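Local coordinates for protein magnesium transporter MgtE (PDB 2OUX) that probably transports magnesium ions across the cell membrane as a homodimer, its cytosolic part binding magnesium through an N domain and paired CBS domains, at residues Y161-K164 and N165-M169; I189-R192 and D193-N197; T201-A204 and D205-E209; I212-H215 and V216-Q220; D251-I254 and D255-D259. All blocks are in the same frame, centred on the assembly; numbering follows the deposited sequence.

Interaction 1: Y161-K164 and N165-M169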
loop_
_atom_site.group_PDB
_atom_site.type_symbol
_atom_site.label_atom_id
_atom_site.label_comp_id
_atom_site.label_asym_id
_atom_site.label_seq_id
_atom_site.Cartn_x
_atom_site.Cartn_y
_atom_site.Cartn_z
ATOM N N TYR A 161 -7.629 -6.608 -19.291
ATOM C CA TYR A 161 -7.058 -7.781 -19.942
ATOM C C TYR A 161 -5.562 -7.802 -19.672
ATOM O O TYR A 161 -4.979 -8.860 -19.415
ATOM C CB TYR A 161 -7.319 -7.748 -21.452
ATOM C CG TYR A 161 -6.519 -8.775 -22.227
ATOM C CD1 TYR A 161 -6.755 -10.141 -22.070
ATOM C CD2 TYR A 161 -5.508 -8.378 -23.100
ATOM C CE1 TYR A 161 -6.000 -11.087 -22.767
ATOM C CE2 TYR A 161 -4.747 -9.314 -23.800
ATOM C CZ TYR A 161 -4.998 -10.665 -23.630
ATOM O OH TYR A 161 -4.247 -11.583 -24.326
ATOM N N VAL A 162 -4.942 -6.627 -19.736
ATOM C CA VAL A 162 -3.515 -6.518 -19.476
ATOM C C VAL A 162 -3.260 -7.020 -18.061
ATOM O O VAL A 162 -2.392 -7.856 -17.827
ATOM C CB VAL A 162 -3.030 -5.056 -19.564
ATOM C CG1 VAL A 162 -1.590 -4.964 -19.090
ATOM C CG2 VAL A 162 -3.153 -4.544 -20.988
ATOM N N LEU A 163 -4.039 -6.504 -17.121
ATOM C CA LEU A 163 -3.897 -6.877 -15.727
ATOM C C LEU A 163 -3.986 -8.376 -15.498
ATOM O O LEU A 163 -3.097 -8.968 -14.890
ATOM C CB LEU A 163 -4.959 -6.158 -14.901
ATOM C CG LEU A 163 -4.887 -4.638 -15.043
ATOM C CD1 LEU A 163 -6.120 -4.000 -14.430
ATOM C CD2 LEU A 163 -3.621 -4.126 -14.378
ATOM N N LYS A 164 -5.053 -8.997 -15.992
ATOM C CA LYS A 164 -5.240 -10.428 -15.803
ATOM C C LYS A 164 -4.239 -11.332 -16.517
ATOM O O LYS A 164 -3.746 -12.293 -15.924
ATOM C CB LYS A 164 -6.649 -10.851 -16.222
ATOM C CG LYS A 164 -6.892 -12.358 -16.077
ATOM C CD LYS A 164 -8.268 -12.760 -16.570
ATOM C CE LYS A 164 -8.527 -14.242 -16.360
ATOM N NZ LYS A 164 -9.899 -14.629 -16.798
ATOM N N ASN A 165 -3.942 -11.035 -17.779
ATOM C CA ASN A 165 -3.037 -11.882 -18.551
ATOM C C ASN A 165 -1.678 -11.291 -18.914
ATOM O O ASN A 165 -0.848 -11.989 -19.500
ATOM C CB ASN A 165 -3.718 -12.341 -19.851
ATOM C CG ASN A 165 -5.121 -12.886 -19.628
ATOM O OD1 ASN A 165 -6.098 -12.141 -19.666
ATOM N ND2 ASN A 165 -5.224 -14.191 -19.395
ATOM N N GLN A 166 -1.434 -10.029 -18.573
ATOM C CA GLN A 166 -0.158 -9.414 -18.930
ATOM C C GLN A 166 0.462 -8.513 -17.858
ATOM O O GLN A 166 1.194 -7.579 -18.188
ATOM C CB GLN A 166 -0.322 -8.599 -20.223
ATOM C CG GLN A 166 -0.848 -9.365 -21.431
ATOM C CD GLN A 166 0.143 -10.381 -21.974
ATOM O OE1 GLN A 166 1.313 -10.067 -22.206
ATOM N NE2 GLN A 166 -0.327 -11.604 -22.195
ATOM N N ALA A 167 0.193 -8.787 -16.586
ATOM C CA ALA A 167 0.744 -7.965 -15.512
ATOM C C ALA A 167 1.371 -8.790 -14.390
ATOM O O ALA A 167 1.350 -8.393 -13.232
ATOM C CB ALA A 167 -0.345 -7.074 -14.949
ATOM N N ASP A 168 1.932 -9.941 -14.734
ATOM C CA ASP A 168 2.548 -10.804 -13.731
ATOM C C ASP A 168 3.915 -10.271 -13.317
ATOM O O ASP A 168 4.388 -10.541 -12.221
ATOM C CB ASP A 168 2.703 -12.223 -14.276
ATOM C CG ASP A 168 3.149 -13.204 -13.213
ATOM O OD1 ASP A 168 2.361 -13.468 -12.279
ATOM O OD2 ASP A 168 4.290 -13.705 -13.303
HETATM N N MSE A 169 4.543 -9.508 -14.202
HETATM C CA MSE A 169 5.857 -8.958 -13.918
HETATM C C MSE A 169 5.818 -7.682 -13.068
HETATM O O MSE A 169 6.790 -7.359 -12.390
HETATM C CB MSE A 169 6.606 -8.674 -15.231
HETATM C CG MSE A 169 6.119 -7.454 -16.029
HETATM SE SE MSE A 169 4.568 -7.733 -17.186
HETATM C CE MSE A 169 5.460 -8.594 -18.674
HETATM O O HOH W 1 -8.676 -13.932 -19.912
#

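Interaction 2: I189-R192 and D193-N197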
loop_
_atom_site.group_PDB
_atom_site.type_symbol
_atom_site.label_atom_id
_atom_site.label_comp_id
_atom_site.label_asym_id
_atom_site.label_seq_id
_atom_site.Cartn_x
_atom_site.Cartn_y
_atom_site.Cartn_z
ATOM N N ILE A 189 -5.385 5.923 -12.692
ATOM C CA ILE A 189 -6.633 5.357 -12.199
ATOM C C ILE A 189 -6.292 4.208 -11.260
ATOM O O ILE A 189 -5.503 3.340 -11.602
ATOM C CB ILE A 189 -7.569 4.845 -13.347
ATOM C CG1 ILE A 189 -8.949 4.533 -12.761
ATOM C CG2 ILE A 189 -7.015 3.574 -13.988
ATOM C CD1 ILE A 189 -10.045 4.391 -13.792
ATOM N N SER A 190 -6.862 4.232 -10.061
ATOM C CA SER A 190 -6.613 3.179 -9.083
ATOM C C SER A 190 -7.369 1.940 -9.527
ATOM O O SER A 190 -8.381 2.038 -10.221
ATOM C CB SER A 190 -7.109 3.593 -7.701
ATOM O OG SER A 190 -8.518 3.718 -7.711
ATOM N N LEU A 191 -6.885 0.772 -9.135
ATOM C CA LEU A 191 -7.559 -0.451 -9.530
ATOM C C LEU A 191 -8.963 -0.499 -8.924
ATOM O O LEU A 191 -9.908 -0.982 -9.558
ATOM C CB LEU A 191 -6.761 -1.680 -9.092
ATOM C CG LEU A 191 -7.390 -2.997 -9.553
ATOM C CD1 LEU A 191 -7.564 -2.976 -11.079
ATOM C CD2 LEU A 191 -6.512 -4.158 -9.130
ATOM N N ARG A 192 -9.100 0.017 -7.706
ATOM C CA ARG A 192 -10.394 0.022 -7.041
ATOM C C ARG A 192 -11.436 0.891 -7.753
ATOM O O ARG A 192 -12.631 0.674 -7.590
ATOM C CB ARG A 192 -10.254 0.454 -5.575
ATOM C CG ARG A 192 -9.839 1.905 -5.329
ATOM C CD ARG A 192 -9.601 2.155 -3.822
ATOM N NE ARG A 192 -10.821 2.025 -3.025
ATOM C CZ ARG A 192 -10.854 1.936 -1.697
ATOM N NH1 ARG A 192 -9.731 1.962 -0.992
ATOM N NH2 ARG A 192 -12.015 1.818 -1.073
ATOM N N ASP A 193 -10.994 1.874 -8.529
ATOM C CA ASP A 193 -11.932 2.718 -9.268
ATOM C C ASP A 193 -12.226 2.019 -10.575
ATOM O O ASP A 193 -13.338 2.072 -11.106
ATOM C CB ASP A 193 -11.337 4.092 -9.562
ATOM C CG ASP A 193 -11.394 5.008 -8.370
ATOM O OD1 ASP A 193 -12.137 4.689 -7.423
ATOM O OD2 ASP A 193 -10.714 6.051 -8.382
ATOM N N LEU A 194 -11.204 1.343 -11.075
ATOM C CA LEU A 194 -11.299 0.610 -12.320
ATOM C C LEU A 194 -12.321 -0.525 -12.271
ATOM O O LEU A 194 -13.233 -0.577 -13.096
ATOM C CB LEU A 194 -9.926 0.042 -12.679
ATOM C CG LEU A 194 -9.736 -0.508 -14.090
ATOM C CD1 LEU A 194 -9.980 0.599 -15.115
ATOM C CD2 LEU A 194 -8.317 -1.044 -14.236
ATOM N N ILE A 195 -12.183 -1.429 -11.307
ATOM C CA ILE A 195 -13.085 -2.572 -11.227
ATOM C C ILE A 195 -14.572 -2.268 -11.084
ATOM O O ILE A 195 -15.406 -3.148 -11.339
ATOM C CB ILE A 195 -12.687 -3.541 -10.088
ATOM C CG1 ILE A 195 -12.900 -2.878 -8.726
ATOM C CG2 ILE A 195 -11.242 -3.975 -10.263
ATOM C CD1 ILE A 195 -12.851 -3.861 -7.574
ATOM N N VAL A 196 -14.923 -1.049 -10.685
ATOM C CA VAL A 196 -16.337 -0.718 -10.532
ATOM C C VAL A 196 -16.890 -0.018 -11.772
ATOM O O VAL A 196 -17.980 0.544 -11.739
ATOM C CB VAL A 196 -16.595 0.200 -9.316
ATOM C CG1 VAL A 196 -15.899 -0.358 -8.076
ATOM C CG2 VAL A 196 -16.137 1.618 -9.622
ATOM N N ASN A 197 -16.137 -0.038 -12.864
ATOM C CA ASN A 197 -16.605 0.608 -14.079
ATOM C C ASN A 197 -17.013 -0.428 -15.118
ATOM O O ASN A 197 -16.553 -1.573 -15.083
ATOM C CB ASN A 197 -15.526 1.548 -14.626
ATOM C CG ASN A 197 -15.648 2.954 -14.066
ATOM O OD1 ASN A 197 -16.459 3.751 -14.538
ATOM N ND2 ASN A 197 -14.856 3.260 -13.040
#

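Interaction 3: T201-A204 and D205-E209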
loop_
_atom_site.group_PDB
_atom_site.type_symbol
_atom_site.label_atom_id
_atom_site.label_comp_id
_atom_site.label_asym_id
_atom_site.label_seq_id
_atom_site.Cartn_x
_atom_site.Cartn_y
_atom_site.Cartn_z
ATOM N N THR A 201 -16.727 1.205 -20.851
ATOM C CA THR A 201 -16.283 2.557 -20.531
ATOM C C THR A 201 -14.850 2.823 -21.014
ATOM O O THR A 201 -13.985 1.943 -20.965
ATOM C CB THR A 201 -16.345 2.810 -19.027
ATOM O OG1 THR A 201 -17.648 2.467 -18.540
ATOM C CG2 THR A 201 -16.065 4.278 -18.726
ATOM N N LEU A 202 -14.605 4.041 -21.482
ATOM C CA LEU A 202 -13.277 4.411 -21.960
ATOM C C LEU A 202 -12.398 4.951 -20.839
ATOM O O LEU A 202 -12.784 5.877 -20.122
ATOM C CB LEU A 202 -13.381 5.449 -23.077
ATOM C CG LEU A 202 -13.329 4.910 -24.514
ATOM C CD1 LEU A 202 -14.323 3.777 -24.687
ATOM C CD2 LEU A 202 -13.622 6.046 -25.494
ATOM N N ILE A 203 -11.213 4.360 -20.702
ATOM C CA ILE A 203 -10.254 4.755 -19.681
ATOM C C ILE A 203 -10.173 6.274 -19.598
ATOM O O ILE A 203 -10.163 6.844 -18.511
ATOM C CB ILE A 203 -8.836 4.172 -19.994
ATOM C CG1 ILE A 203 -8.840 2.654 -19.802
ATOM C CG2 ILE A 203 -7.779 4.868 -19.141
ATOM C CD1 ILE A 203 -9.165 2.220 -18.384
ATOM N N ALA A 204 -10.130 6.922 -20.760
ATOM C CA ALA A 204 -10.033 8.376 -20.842
ATOM C C ALA A 204 -11.186 9.090 -20.157
ATOM O O ALA A 204 -11.063 10.255 -19.776
ATOM C CB ALA A 204 -9.955 8.807 -22.303
ATOM N N ASP A 205 -12.308 8.398 -19.997
ATOM C CA ASP A 205 -13.465 9.011 -19.363
ATOM C C ASP A 205 -13.511 8.875 -17.848
ATOM O O ASP A 205 -14.228 9.624 -17.187
ATOM C CB ASP A 205 -14.758 8.460 -19.970
ATOM C CG ASP A 205 -15.047 9.048 -21.343
ATOM O OD1 ASP A 205 -14.788 10.258 -21.524
ATOM O OD2 ASP A 205 -15.540 8.315 -22.230
ATOM N N ILE A 206 -12.748 7.938 -17.296
ATOM C CA ILE A 206 -12.753 7.746 -15.856
ATOM C C ILE A 206 -11.400 7.960 -15.179
ATOM O O ILE A 206 -11.307 7.894 -13.952
ATOM C CB ILE A 206 -13.274 6.339 -15.490
ATOM C CG1 ILE A 206 -12.519 5.280 -16.295
ATOM C CG2 ILE A 206 -14.775 6.260 -15.748
ATOM C CD1 ILE A 206 -12.760 3.872 -15.817
ATOM N N LEU A 207 -10.361 8.229 -15.970
ATOM C CA LEU A 207 -9.018 8.443 -15.433
ATOM C C LEU A 207 -8.929 9.754 -14.653
ATOM O O LEU A 207 -9.770 10.640 -14.811
ATOM C CB LEU A 207 -7.989 8.443 -16.575
ATOM C CG LEU A 207 -7.990 9.648 -17.533
ATOM C CD1 LEU A 207 -7.263 10.824 -16.892
ATOM C CD2 LEU A 207 -7.289 9.280 -18.817
ATOM N N ASN A 208 -7.917 9.881 -13.800
ATOM C CA ASN A 208 -7.747 11.112 -13.035
ATOM C C ASN A 208 -6.692 11.953 -13.728
ATOM O O ASN A 208 -5.574 11.487 -13.951
ATOM C CB ASN A 208 -7.281 10.815 -11.615
ATOM C CG ASN A 208 -7.432 12.009 -10.695
ATOM O OD1 ASN A 208 -7.252 13.161 -11.106
ATOM N ND2 ASN A 208 -7.764 11.741 -9.436
ATOM N N GLU A 209 -7.041 13.190 -14.064
ATOM C CA GLU A 209 -6.099 14.083 -14.731
ATOM C C GLU A 209 -5.074 14.643 -13.766
ATOM O O GLU A 209 -3.950 14.929 -14.163
ATOM C CB GLU A 209 -6.820 15.254 -15.394
ATOM C CG GLU A 209 -7.777 14.875 -16.498
ATOM C CD GLU A 209 -8.146 16.064 -17.363
ATOM O OE1 GLU A 209 -8.513 17.122 -16.805
ATOM O OE2 GLU A 209 -8.067 15.935 -18.602
HETATM O O HOH W 2 -16.672 5.681 -21.949
#

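Interaction 4: I212-H215 and V216-Q220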
loop_
_atom_site.group_PDB
_atom_site.type_symbol
_atom_site.label_atom_id
_atom_site.label_comp_id
_atom_site.label_asym_id
_atom_site.label_seq_id
_atom_site.Cartn_x
_atom_site.Cartn_y
_atom_site.Cartn_z
ATOM N N ILE A 212 -0.424 12.796 -9.355
ATOM C CA ILE A 212 0.696 13.289 -8.565
ATOM C C ILE A 212 1.926 12.443 -8.888
ATOM O O ILE A 212 1.849 11.213 -8.932
ATOM C CB ILE A 212 0.406 13.167 -7.041
ATOM C CG1 ILE A 212 -0.825 14.004 -6.666
ATOM C CG2 ILE A 212 1.611 13.609 -6.234
ATOM C CD1 ILE A 212 -2.148 13.342 -7.054
ATOM N N SER A 213 3.055 13.106 -9.116
ATOM C CA SER A 213 4.295 12.414 -9.424
ATOM C C SER A 213 5.466 13.212 -8.880
ATOM O O SER A 213 5.295 14.347 -8.432
ATOM C CB SER A 213 4.459 12.235 -10.938
ATOM O OG SER A 213 4.583 13.484 -11.596
ATOM N N VAL A 214 6.648 12.603 -8.919
ATOM C CA VAL A 214 7.875 13.228 -8.445
ATOM C C VAL A 214 8.896 13.167 -9.574
ATOM O O VAL A 214 8.741 12.378 -10.514
ATOM C CB VAL A 214 8.435 12.488 -7.208
ATOM C CG1 VAL A 214 7.419 12.526 -6.082
ATOM C CG2 VAL A 214 8.766 11.035 -7.567
ATOM N N HIS A 215 9.933 13.998 -9.480
ATOM C CA HIS A 215 10.983 14.048 -10.494
ATOM C C HIS A 215 12.087 13.067 -10.110
ATOM O O HIS A 215 12.411 12.924 -8.938
ATOM C CB HIS A 215 11.559 15.470 -10.597
ATOM C CG HIS A 215 12.641 15.612 -11.627
ATOM N ND1 HIS A 215 12.393 15.565 -12.981
ATOM C CD2 HIS A 215 13.982 15.790 -11.498
ATOM C CE1 HIS A 215 13.529 15.707 -13.645
ATOM N NE2 HIS A 215 14.506 15.844 -12.764
ATOM N N VAL A 216 12.672 12.405 -11.099
ATOM C CA VAL A 216 13.710 11.414 -10.829
ATOM C C VAL A 216 14.886 11.906 -9.962
ATOM O O VAL A 216 15.540 11.115 -9.276
ATOM C CB VAL A 216 14.237 10.818 -12.159
ATOM C CG1 VAL A 216 14.868 11.904 -13.017
ATOM C CG2 VAL A 216 15.206 9.698 -11.870
ATOM N N GLY A 217 15.132 13.213 -9.966
ATOM C CA GLY A 217 16.227 13.749 -9.178
ATOM C C GLY A 217 15.845 14.262 -7.801
ATOM O O GLY A 217 16.711 14.726 -7.059
ATOM N N ASP A 218 14.565 14.182 -7.442
ATOM C CA ASP A 218 14.132 14.673 -6.139
ATOM C C ASP A 218 14.722 13.865 -5.001
ATOM O O ASP A 218 15.067 12.700 -5.168
ATOM C CB ASP A 218 12.608 14.668 -6.026
ATOM C CG ASP A 218 11.942 15.452 -7.131
ATOM O OD1 ASP A 218 12.555 16.421 -7.628
ATOM O OD2 ASP A 218 10.800 15.103 -7.497
ATOM N N ASP A 219 14.825 14.498 -3.839
ATOM C CA ASP A 219 15.389 13.860 -2.661
ATOM C C ASP A 219 14.435 12.884 -1.994
ATOM O O ASP A 219 13.298 13.236 -1.684
ATOM C CB ASP A 219 15.804 14.914 -1.643
ATOM C CG ASP A 219 16.384 14.303 -0.386
ATOM O OD1 ASP A 219 17.437 13.644 -0.476
ATOM O OD2 ASP A 219 15.783 14.474 0.692
ATOM N N GLN A 220 14.914 11.670 -1.735
ATOM C CA GLN A 220 14.074 10.657 -1.109
ATOM C C GLN A 220 13.213 11.200 0.029
ATOM O O GLN A 220 12.053 10.827 0.159
ATOM C CB GLN A 220 14.920 9.473 -0.621
ATOM C CG GLN A 220 15.954 9.786 0.458
ATOM C CD GLN A 220 16.791 8.568 0.807
ATOM O OE1 GLN A 220 17.080 7.749 -0.059
ATOM N NE2 GLN A 220 17.197 8.452 2.066
#

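Interaction 5: D251-I254 and D255-D259. With MG (magnesium ion), chain F.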
loop_
_atom_site.group_PDB
_atom_site.type_symbol
_atom_site.label_atom_id
_atom_site.label_comp_id
_atom_site.label_asym_id
_atom_site.label_seq_id
_atom_site.Cartn_x
_atom_site.Cartn_y
_atom_site.Cartn_z
ATOM N N ASP A 251 6.593 0.456 0.649
ATOM C CA ASP A 251 7.427 -0.436 1.451
ATOM C C ASP A 251 8.884 0.018 1.473
ATOM O O ASP A 251 9.559 -0.116 2.494
ATOM C CB ASP A 251 7.340 -1.875 0.944
ATOM C CG ASP A 251 7.704 -1.999 -0.508
ATOM O OD1 ASP A 251 8.595 -2.821 -0.817
ATOM O OD2 ASP A 251 7.099 -1.280 -1.341
ATOM N N ASP A 252 9.368 0.549 0.353
ATOM C CA ASP A 252 10.741 1.037 0.299
ATOM C C ASP A 252 10.858 2.391 1.001
ATOM O O ASP A 252 11.880 2.698 1.616
ATOM C CB ASP A 252 11.216 1.174 -1.139
ATOM C CG ASP A 252 11.380 -0.159 -1.827
ATOM O OD1 ASP A 252 11.710 -1.179 -1.165
ATOM O OD2 ASP A 252 11.193 -0.166 -3.050
ATOM N N ILE A 253 9.805 3.197 0.918
ATOM C CA ILE A 253 9.816 4.495 1.571
ATOM C C ILE A 253 9.930 4.306 3.069
ATOM O O ILE A 253 10.551 5.110 3.758
ATOM C CB ILE A 253 8.541 5.301 1.224
ATOM C CG1 ILE A 253 8.766 6.007 -0.108
ATOM C CG2 ILE A 253 8.204 6.324 2.314
ATOM C CD1 ILE A 253 7.705 5.635 -1.153
ATOM N N ILE A 254 9.330 3.243 3.585
ATOM C CA ILE A 254 9.430 3.005 5.004
ATOM C C ILE A 254 10.896 2.784 5.378
ATOM O O ILE A 254 11.355 3.285 6.406
ATOM C CB ILE A 254 8.566 1.804 5.439
ATOM C CG1 ILE A 254 7.088 2.238 5.486
ATOM C CG2 ILE A 254 9.036 1.294 6.801
ATOM C CD1 ILE A 254 6.087 1.128 5.669
ATOM N N ASP A 255 11.634 2.053 4.541
ATOM C CA ASP A 255 13.049 1.805 4.824
ATOM C C ASP A 255 13.804 3.125 4.755
ATOM O O ASP A 255 14.694 3.387 5.558
ATOM C CB ASP A 255 13.663 0.821 3.822
ATOM C CG ASP A 255 13.160 -0.603 4.005
ATOM O OD1 ASP A 255 12.644 -0.939 5.090
ATOM O OD2 ASP A 255 13.294 -1.396 3.057
ATOM N N VAL A 256 13.451 3.948 3.778
ATOM C CA VAL A 256 14.072 5.248 3.634
ATOM C C VAL A 256 13.817 6.041 4.914
ATOM O O VAL A 256 14.740 6.616 5.488
ATOM C CB VAL A 256 13.488 6.000 2.431
ATOM C CG1 VAL A 256 13.884 7.470 2.482
ATOM C CG2 VAL A 256 13.990 5.366 1.153
ATOM N N ILE A 257 12.565 6.056 5.363
ATOM C CA ILE A 257 12.201 6.773 6.585
ATOM C C ILE A 257 12.998 6.224 7.769
ATOM O O ILE A 257 13.441 6.982 8.636
ATOM C CB ILE A 257 10.684 6.649 6.903
ATOM C CG1 ILE A 257 9.860 7.413 5.863
ATOM C CG2 ILE A 257 10.387 7.207 8.297
ATOM C CD1 ILE A 257 8.380 7.120 5.916
ATOM N N ASP A 258 13.174 4.907 7.811
ATOM C CA ASP A 258 13.923 4.293 8.896
ATOM C C ASP A 258 15.362 4.799 8.876
ATOM O O ASP A 258 15.956 5.051 9.929
ATOM C CB ASP A 258 13.914 2.762 8.783
ATOM C CG ASP A 258 12.629 2.138 9.314
ATOM O OD1 ASP A 258 12.033 2.709 10.248
ATOM O OD2 ASP A 258 12.220 1.068 8.811
ATOM N N ASP A 259 15.916 4.954 7.678
ATOM C CA ASP A 259 17.283 5.426 7.536
ATOM C C ASP A 259 17.439 6.883 7.964
ATOM O O ASP A 259 18.340 7.221 8.727
ATOM C CB ASP A 259 17.766 5.252 6.095
ATOM C CG ASP A 259 17.924 3.785 5.699
ATOM O OD1 ASP A 259 18.028 2.926 6.600
ATOM O OD2 ASP A 259 17.958 3.495 4.486
HETATM MG MG MG F . 10.959 -1.870 -4.374
HETATM O O HOH W 3 9.387 -2.817 -3.345
HETATM O O HOH W 4 13.740 -1.168 0.582
HETATM O O HOH W 5 12.330 -3.160 -2.830
HETATM O O HOH W 6 11.031 -3.839 -5.599
HETATM O O HOH W 7 9.573 -0.858 -5.828
#

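Interaction 1: Y161-K164 and N165-M169
Tyr-161 and Asn-165, on helix 156-166, illustrate how an amide oxygen can come close to an aromatic ring one turn away. The OD1 atom of Asn-165 lies 3.2 Å from CD1 of Tyr-161 and almost as near CE1. The two side chains cross at about a right angle, with ring and amide planes 38° apart. The tyrosine reaches this place because its CG stands opposite the backbone N (chi1 168°), which swings the ring along the helix toward the following turn. Asn-165 answers with CG beside its own backbone N (chi1 -48°), bringing the amide back toward the preceding turn. The aliphatic part of Lys-164, fully extended, runs alongside this amide and points the same way; its CG is 3.7 Å from Asn-165 OD1. A water donates to OD1 from 3.1 Å and accepts a weak, longer bond from Lys-164 NZ.

These residues belong to helix 156-166 and its continuation, in the beta-alpha-beta unit of the first CBS domain. Asn-165 N donates to Tyr-161 O over 2.9 Å in a nearly straight bond, whereas the modelled Gln-166 N to Val-162 O approach is so short that its geometry is doubtful.

Inward, the CB of Ala-167 sits 3.3 Å from Leu-163 O and is in loose apolar contact with Leu-163 CD2. Both Leu-163 and Ala-167 are buried and share Ile-173 as a neighbour. Farther along, the second subunit lies close to Ala-167.

Interaction 2: I189-R192 and D193-N197
Ser-190 and Asp-193 meet where strand 185-190 passes into helix 191-194, a worked case of N-capping. Ser-190 OG receives a weak bond from Asp-193 N at 3.2 Å; a chi1 of 66° holds the hydroxyl between the serine's backbone N and carbonyl carbon, facing the first turn. Ser-190 O takes two more bonds: Leu-194 N approaches slightly tilted from the carbonyl plane at 3.0 Å, while Asp-193 N comes from above it. Ile-195 N to Leu-191 O, at 171°, is nearly straight.

On the apolar side of the turn, Leu-191 CD1 touches Leu-194 CD2 at 3.8 Å and Ile-195 CG2 at 3.9 Å. Ile-189 CD1 meets Leu-194 CD1, the two side chains crossing at about a right angle. The type I turn from Leu-194 is closed by Asn-197 N to Leu-194 O (3.0 Å), and Asn-197 ND2 also donates to Asp-193 O (2.7 Å).

Leu-194 is buried against Val-156 and Met-160 of helix 156-166 and Ile-203. Arg-192 donates to the carbonyls of Ala-167, Ala-170 and Glu-171 of the second subunit. Its charge is thus probably met by carbonyl dipoles, beside an apolar contact of Leu-191 with Leu-191 of that subunit.

Interaction 3: T201-A204 and D205-E209
Asp-205 and Leu-202 face each other across the single turn of helix 203-206, and a water completes their contact. The water accepts from Leu-202 N at 2.7 Å and donates to Asp-205 OD2 at 2.9 Å. With CG beside its backbone N (chi1 -76°), the aspartate folds its carboxylate back toward the start of the turn, where OD2 also lies 3.7 Å from Leu-202 CB. The backbone closes the same loop, since Asp-205 N donates to Leu-202 O at 2.6 Å from above the carbonyl plane.

Ala-204, next in the surface buried by the contact, receives the side chain of Leu-207: CD2 of the leucine rests 3.5 Å from Ala-204 CA. Leu-207 CG lies between its own backbone N and carbonyl carbon (chi1 71°), bending the chain back over the turn.

Ile-203 contributes mainly through its carbonyl oxygen, which accepts from two donors. Leu-207 N lies nearly along the C=O direction at 2.9 Å, yet its N-H is bent away (131°), and Ile-206 N comes from above the plane at 3.1 Å. The Ile-203 side chain heads the other way, onto Ala-159. Ile-206 CG2 meets Thr-201 CG2 at 3.8 Å.

This weakly bonded helical turn follows helix 191-194 and precedes strand 214-215. Its shared carbonyls, bent bonds and bridging water imply several modest interactions, with its isoleucines supplying apolar contact with helix 156-166 and strand 185-190.

Interaction 4: I212-H215 and V216-Q220
Val-216 follows His-215 directly and places a methyl over its ring: CG1 is 4.1 Å from the ring centroid and 16° off the normal, a CH-pi contact displaced toward the rim. The backbone N of Val-216 lies over a face of the same ring as well. His-215 presents itself in this way because its CG is opposite the backbone N (chi1 -180°), laying the imidazole alongside the chain that follows. The ring of Tyr-240 stacks with the imidazole too.

Gly-217 comes next, its N only 3.2 Å from His-215 CD2. At this position in the type I turn from His-215 to Asp-218, the absence of a side chain leaves the ring close to the backbone.

Asp-218 N donates to His-215 O over 2.9 Å in a bond that is nearly straight at hydrogen but reaches the carbonyl from above its plane. The Asp-218 side chain, with CG beside the backbone N (chi1 -56°), turns OD2 back to His-215 N; the modelled 2.4 Å is too short to be taken literally, so this bond's detail is doubtful. The same oxygen is 3.5 Å from Val-214 CB.

Asp-219 then serves as N-cap of helix 220-230, and Gln-220 begins that helix, its NE2 donating to Glu-260. The backbone N-H of Asp-218 thus closes the turn, and its carboxylate probably adds a second link, so that the N-H of His-215 would partly offset the negative charge.

Interaction 5: D251-I254 and D255-D259
A magnesium site lies at the start of helix 250-262 in the second CBS repeat, where Asp-252 binds the ion. Its OD2 is 2.2 Å from the magnesium, four waters are further ligands, and Asp-99 OD2 of the N domain also binds the metal. The carboxylate of Asp-252 divides its work: OD2 takes the metal, while OD1 lies 2.7 Å from a metal-bound water, which has more acceptors around it than protons to give, and accepts from a second water. That second water also donates to Asp-255 OD2 at 2.5 Å. It thus bridges two like-charged groups whose oxygens, Asp-252 OD1 and Asp-255 OD2, are 4.5 Å apart, and probably eases their repulsion together with the metal. Asp-251 OD1 accepts from another metal-bound water at 2.6 Å, and Thr-249 holds its OD2.

Behind the acidic face the helix is regular. Val-256 N donates to Asp-252 O in the carbonyl plane, and Ile-257 N to Ile-253 O at 2.7 Å. Ile-253 CG2 and Ile-257 CD1 pack at 3.7 Å; Ile-253 also lies on helix 220-230. Ile-254 and Asp-258 run side by side, CG2 of the isoleucine 3.8 Å from OD2 of the aspartate, which forms a salt bridge with Arg-228 of the second subunit.

An aspartate of this helix, with a second one held through a metal-bound water, meets an N-domain carboxylate at hydrated magnesium, consistent with the MgtE arrangement in which cytosolic magnesium holds the N and CBS domains together.

Interactions 1, 2 and 3 form a chain of touches: Leu-163 of interaction 1 packs on the leucines of interaction 2, whose Ile-189 and Leu-194 meet the isoleucines of interaction 3. Interaction 3, though within the range of the second CBS domain, packs on elements of the first. Interactions 4 and 5, in the second, touch through Gln-220 and Val-256. Interactions 1, 2 and 5 are partly buried and reach the second subunit, 1 and 2 sharing one arginine-carbonyl link across the dimer; interactions 3 and 4 are surface turns. Backbone bonds and apolar contacts mark interactions 1 to 3, with water bridges in 1 and 3 and N-caps in 2 and 4, whereas a metal-bound carboxylate appears only in interaction 5.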